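Local coordinates for protein TlmII (Streptoalloteichus hindustanus, PDB 4HVM) that belongs to the condensation-domain family of nonribosomal peptide synthetases, takes part in tallysomycin biosynthesis and may bind phosphopantetheine, at residues 191-199 / 331-342. Numbering follows the deposited sequence.
Sequences RHRWWSRRL and HYLPYHDVVDLA. With SO4 (sulfate ion), chain E.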
loop_
_atom_site.group_PDB
_atom_site.type_symbol
_atom_site.label_atom_id
_atom_site.label_comp_id
_atom_site.label_asym_id
_atom_site.label_seq_id
_atom_site.Cartn_x
_atom_site.Cartn_y
_atom_site.Cartn_z
ATOM N N ARG A 191 -19.411 -14.640 -7.769
ATOM C CA ARG A 191 -17.999 -14.282 -7.755
ATOM C C ARG A 191 -17.147 -15.494 -7.388
ATOM O O ARG A 191 -16.064 -15.700 -7.939
ATOM C CB ARG A 191 -17.747 -13.147 -6.759
ATOM C CG ARG A 191 -18.594 -11.902 -6.990
ATOM C CD ARG A 191 -18.248 -11.220 -8.302
ATOM N NE ARG A 191 -19.117 -10.075 -8.563
ATOM C CZ ARG A 191 -18.920 -8.854 -8.072
ATOM N NH1 ARG A 191 -17.881 -8.608 -7.288
ATOM N NH2 ARG A 191 -19.766 -7.874 -8.363
ATOM N N HIS A 192 -17.641 -16.292 -6.446
ATOM C CA HIS A 192 -16.932 -17.487 -6.014
ATOM C C HIS A 192 -16.851 -18.490 -7.157
ATOM O O HIS A 192 -15.850 -19.184 -7.317
ATOM C CB HIS A 192 -17.622 -18.117 -4.807
ATOM C CG HIS A 192 -16.818 -19.194 -4.149
ATOM N ND1 HIS A 192 -16.888 -20.517 -4.532
ATOM C CD2 HIS A 192 -15.924 -19.143 -3.134
ATOM C CE1 HIS A 192 -16.072 -21.234 -3.780
ATOM N NE2 HIS A 192 -15.476 -20.426 -2.923
ATOM N N ARG A 193 -17.917 -18.560 -7.945
ATOM C CA ARG A 193 -17.945 -19.428 -9.115
ATOM C C ARG A 193 -16.944 -18.964 -10.169
ATOM O O ARG A 193 -16.165 -19.761 -10.690
ATOM C CB ARG A 193 -19.344 -19.451 -9.727
ATOM C CG ARG A 193 -20.077 -20.771 -9.580
ATOM C CD ARG A 193 -21.207 -20.863 -10.594
ATOM N NE ARG A 193 -20.705 -20.828 -11.966
ATOM C CZ ARG A 193 -21.391 -20.361 -13.005
ATOM N NH1 ARG A 193 -22.613 -19.876 -12.834
ATOM N NH2 ARG A 193 -20.852 -20.369 -14.216
ATOM N N TRP A 194 -16.985 -17.671 -10.476
ATOM C CA TRP A 194 -16.143 -17.074 -11.508
ATOM C C TRP A 194 -14.663 -17.361 -11.269
ATOM O O TRP A 194 -13.919 -17.649 -12.207
ATOM C CB TRP A 194 -16.380 -15.563 -11.563
ATOM C CG TRP A 194 -15.790 -14.883 -12.770
ATOM C CD1 TRP A 194 -16.403 -14.674 -13.970
ATOM C CD2 TRP A 194 -14.478 -14.308 -12.884
ATOM N NE1 TRP A 194 -15.557 -14.011 -14.826
ATOM C CE2 TRP A 194 -14.370 -13.774 -14.184
ATOM C CE3 TRP A 194 -13.387 -14.196 -12.016
ATOM C CZ2 TRP A 194 -13.216 -13.140 -14.638
ATOM C CZ3 TRP A 194 -12.239 -13.562 -12.471
ATOM C CH2 TRP A 194 -12.164 -13.044 -13.770
ATOM N N TRP A 195 -14.245 -17.291 -10.010
ATOM C CA TRP A 195 -12.852 -17.532 -9.659
ATOM C C TRP A 195 -12.531 -19.020 -9.550
ATOM O O TRP A 195 -11.401 -19.433 -9.802
ATOM C CB TRP A 195 -12.491 -16.805 -8.363
ATOM C CG TRP A 195 -12.232 -15.347 -8.562
ATOM C CD1 TRP A 195 -13.122 -14.324 -8.411
ATOM C CD2 TRP A 195 -10.996 -14.747 -8.964
ATOM N NE1 TRP A 195 -12.515 -13.122 -8.690
ATOM C CE2 TRP A 195 -11.209 -13.357 -9.033
ATOM C CE3 TRP A 195 -9.729 -15.253 -9.272
ATOM C CZ2 TRP A 195 -10.199 -12.464 -9.396
ATOM C CZ3 TRP A 195 -8.730 -14.367 -9.632
ATOM C CH2 TRP A 195 -8.969 -12.990 -9.691
ATOM N N SER A 196 -13.524 -19.820 -9.173
ATOM C CA SER A 196 -13.340 -21.268 -9.083
ATOM C C SER A 196 -13.035 -21.873 -10.446
ATOM O O SER A 196 -12.299 -22.853 -10.548
ATOM C CB SER A 196 -14.581 -21.940 -8.491
ATOM O OG SER A 196 -14.702 -21.639 -7.108
ATOM N N ARG A 197 -13.605 -21.278 -11.488
ATOM C CA ARG A 197 -13.434 -21.768 -12.850
ATOM C C ARG A 197 -12.086 -21.356 -13.444
ATOM O O ARG A 197 -11.548 -22.043 -14.313
ATOM C CB ARG A 197 -14.585 -21.272 -13.732
ATOM C CG ARG A 197 -14.460 -21.639 -15.204
ATOM C CD ARG A 197 -15.569 -21.014 -16.044
ATOM N NE ARG A 197 -16.741 -21.877 -16.168
ATOM C CZ ARG A 197 -17.796 -21.833 -15.361
ATOM N NH1 ARG A 197 -17.833 -20.964 -14.359
ATOM N NH2 ARG A 197 -18.816 -22.660 -15.555
ATOM N N ARG A 198 -11.534 -20.249 -12.959
ATOM C CA ARG A 198 -10.331 -19.674 -13.562
ATOM C C ARG A 198 -9.024 -19.977 -12.827
ATOM O O ARG A 198 -7.971 -20.084 -13.456
ATOM C CB ARG A 198 -10.507 -18.167 -13.753
ATOM C CG ARG A 198 -11.385 -17.831 -14.943
ATOM C CD ARG A 198 -11.865 -16.396 -14.918
ATOM N NE ARG A 198 -12.775 -16.118 -16.026
ATOM C CZ ARG A 198 -14.055 -16.476 -16.051
ATOM N NH1 ARG A 198 -14.805 -16.176 -17.103
ATOM N NH2 ARG A 198 -14.588 -17.133 -15.027
ATOM N N LEU A 199 -9.095 -20.114 -11.507
ATOM C CA LEU A 199 -7.913 -20.422 -10.697
ATOM C C LEU A 199 -7.098 -21.654 -11.133
ATOM O O LEU A 199 -5.868 -21.597 -11.145
ATOM C CB LEU A 199 -8.274 -20.511 -9.208
ATOM C CG LEU A 199 -8.490 -19.183 -8.480
ATOM C CD1 LEU A 199 -8.870 -19.413 -7.024
ATOM C CD2 LEU A 199 -7.250 -18.305 -8.580
ATOM N N HIS A 331 -15.613 -8.671 -11.635
ATOM C CA HIS A 331 -15.866 -9.900 -10.887
ATOM C C HIS A 331 -15.072 -9.937 -9.584
ATOM O O HIS A 331 -14.453 -10.949 -9.248
ATOM C CB HIS A 331 -15.528 -11.121 -11.743
ATOM C CG HIS A 331 -16.240 -11.147 -13.059
ATOM N ND1 HIS A 331 -15.714 -10.580 -14.201
ATOM C CD2 HIS A 331 -17.441 -11.660 -13.414
ATOM C CE1 HIS A 331 -16.558 -10.750 -15.204
ATOM N NE2 HIS A 331 -17.614 -11.404 -14.753
ATOM N N TYR A 332 -15.109 -8.830 -8.852
ATOM C CA TYR A 332 -14.319 -8.679 -7.636
ATOM C C TYR A 332 -14.620 -9.736 -6.580
ATOM O O TYR A 332 -15.777 -10.068 -6.315
ATOM C CB TYR A 332 -14.496 -7.276 -7.045
ATOM C CG TYR A 332 -13.895 -7.106 -5.666
ATOM C CD1 TYR A 332 -12.518 -7.028 -5.492
ATOM C CD2 TYR A 332 -14.704 -7.016 -4.540
ATOM C CE1 TYR A 332 -11.962 -6.871 -4.235
ATOM C CE2 TYR A 332 -14.158 -6.859 -3.277
ATOM C CZ TYR A 332 -12.785 -6.787 -3.133
ATOM O OH TYR A 332 -12.228 -6.632 -1.887
ATOM N N LEU A 333 -13.552 -10.269 -6.000
ATOM C CA LEU A 333 -13.625 -11.159 -4.850
ATOM C C LEU A 333 -12.418 -10.832 -3.981
ATOM O O LEU A 333 -11.290 -10.796 -4.483
ATOM C CB LEU A 333 -13.586 -12.622 -5.295
ATOM C CG LEU A 333 -13.738 -13.686 -4.207
ATOM C CD1 LEU A 333 -15.167 -13.734 -3.684
ATOM C CD2 LEU A 333 -13.305 -15.052 -4.719
ATOM N N PRO A 334 -12.651 -10.565 -2.685
ATOM C CA PRO A 334 -11.595 -10.163 -1.750
ATOM C C PRO A 334 -10.358 -11.055 -1.842
ATOM O O PRO A 334 -10.483 -12.278 -1.941
ATOM C CB PRO A 334 -12.270 -10.314 -0.387
ATOM C CG PRO A 334 -13.713 -10.070 -0.664
ATOM C CD PRO A 334 -13.964 -10.669 -2.024
ATOM N N TYR A 335 -9.182 -10.432 -1.822
ATOM C CA TYR A 335 -7.921 -11.137 -2.030
ATOM C C TYR A 335 -7.738 -12.316 -1.086
ATOM O O TYR A 335 -7.216 -13.355 -1.483
ATOM C CB TYR A 335 -6.740 -10.175 -1.898
ATOM C CG TYR A 335 -5.402 -10.799 -2.217
ATOM C CD1 TYR A 335 -4.981 -10.947 -3.528
ATOM C CD2 TYR A 335 -4.555 -11.234 -1.204
ATOM C CE1 TYR A 335 -3.760 -11.511 -3.825
ATOM C CE2 TYR A 335 -3.329 -11.803 -1.490
ATOM C CZ TYR A 335 -2.936 -11.938 -2.803
ATOM O OH TYR A 335 -1.717 -12.504 -3.095
ATOM N N HIS A 336 -8.171 -12.153 0.159
ATOM C CA HIS A 336 -8.070 -13.230 1.134
ATOM C C HIS A 336 -9.015 -14.374 0.783
ATOM O O HIS A 336 -8.698 -15.540 1.014
ATOM C CB HIS A 336 -8.336 -12.714 2.552
ATOM C CG HIS A 336 -9.711 -12.159 2.752
ATOM N ND1 HIS A 336 -10.782 -12.941 3.124
ATOM C CD2 HIS A 336 -10.187 -10.896 2.643
ATOM C CE1 HIS A 336 -11.861 -12.186 3.230
ATOM N NE2 HIS A 336 -11.528 -10.942 2.943
ATOM N N ASP A 337 -10.166 -14.035 0.210
ATOM C CA ASP A 337 -11.129 -15.042 -0.222
ATOM C C ASP A 337 -10.617 -15.777 -1.454
ATOM O O ASP A 337 -10.895 -16.961 -1.639
ATOM C CB ASP A 337 -12.492 -14.409 -0.506
ATOM C CG ASP A 337 -13.252 -14.072 0.762
ATOM O OD1 ASP A 337 -13.221 -14.888 1.711
ATOM O OD2 ASP A 337 -13.885 -12.994 0.809
ATOM N N VAL A 338 -9.866 -15.067 -2.293
ATOM C CA VAL A 338 -9.239 -15.674 -3.462
ATOM C C VAL A 338 -8.132 -16.630 -3.032
ATOM O O VAL A 338 -8.032 -17.745 -3.543
ATOM C CB VAL A 338 -8.668 -14.607 -4.420
ATOM C CG1 VAL A 338 -7.785 -15.250 -5.476
ATOM C CG2 VAL A 338 -9.795 -13.830 -5.075
ATOM N N VAL A 339 -7.313 -16.187 -2.081
ATOM C CA VAL A 339 -6.216 -16.993 -1.553
ATOM C C VAL A 339 -6.725 -18.286 -0.921
ATOM O O VAL A 339 -6.214 -19.370 -1.206
ATOM C CB VAL A 339 -5.384 -16.204 -0.523
ATOM C CG1 VAL A 339 -4.530 -17.144 0.312
ATOM C CG2 VAL A 339 -4.523 -15.163 -1.223
ATOM N N ASP A 340 -7.735 -18.162 -0.065
ATOM C CA ASP A 340 -8.366 -19.320 0.558
ATOM C C ASP A 340 -8.877 -20.289 -0.501
ATOM O O ASP A 340 -8.717 -21.503 -0.375
ATOM C CB ASP A 340 -9.527 -18.882 1.457
ATOM C CG ASP A 340 -9.065 -18.095 2.674
ATOM O OD1 ASP A 340 -7.904 -18.285 3.100
ATOM O OD2 ASP A 340 -9.863 -17.293 3.208
ATOM N N LEU A 341 -9.489 -19.742 -1.546
ATOM C CA LEU A 341 -10.056 -20.553 -2.618
ATOM C C LEU A 341 -8.973 -21.289 -3.398
ATOM O O LEU A 341 -9.106 -22.477 -3.692
ATOM C CB LEU A 341 -10.890 -19.687 -3.562
ATOM C CG LEU A 341 -11.584 -20.410 -4.713
ATOM C CD1 LEU A 341 -12.457 -21.546 -4.195
ATOM C CD2 LEU A 341 -12.409 -19.426 -5.524
ATOM N N ALA A 342 -7.900 -20.577 -3.728
ATOM C CA ALA A 342 -6.792 -21.174 -4.467
ATOM C C ALA A 342 -6.115 -22.288 -3.676
ATOM O O ALA A 342 -5.531 -23.207 -4.253
ATOM C CB ALA A 342 -5.782 -20.115 -4.849
HETATM S S SO4 E . -18.070 -17.372 -16.664
HETATM O O1 SO4 E . -18.205 -18.613 -17.422
HETATM O O2 SO4 E . -19.358 -16.968 -16.100
HETATM O O3 SO4 E . -17.128 -17.599 -15.571
HETATM O O4 SO4 E . -17.581 -16.325 -17.559
#
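Trp195 NE1 donates to His331 O at 3.0 Å, nearly along the C=O axis, in this condensation-domain protein, where helix 185-198 packs on the loop 331-334 that links helices 314-330 and 335-344, and on the first turns of the second; the helical pieces cross at -47°. On the tightly packed side, the Trp195 indole is sandwiched: Val338 CG2 sits over the centre of one face, and Trp194 covers the opposite face. An indole suits this place, having two broad faces to pack against and one N-H for a loop carbonyl. Leu333 CB touches Trp195 CD1 at 3.6 Å, Leu341 CD2 lies against Trp195 CB, and Leu199 CD1 is 3.7 Å from Leu341 CG. Arg191, its chain bent at chi2 (-66°), turns its guanidinium edge-on so that NH1 meets a lone pair of Tyr332 O at 2.7 Å.

Looser is the partly exposed His192, with Leu341 CD2 over one ring face, 4.3 Å from the centroid. The polar, partly solvent-exposed side is nevertheless closely stacked. His331 lies face to face on the five-membered ring of Trp194, planes at 8°, and its ND1 hydrogen-bonds with Asp327 O, which would limit the ring's rotation. Over the other face of Trp194 spreads the Arg198 guanidinium, well suited to an anion: NH2 grips both Trp194 O and, at 2.6 Å, O3 of a sulfate probably from the crystallisation liquor, while NH1 reaches sulfate O4 at 2.8 Å.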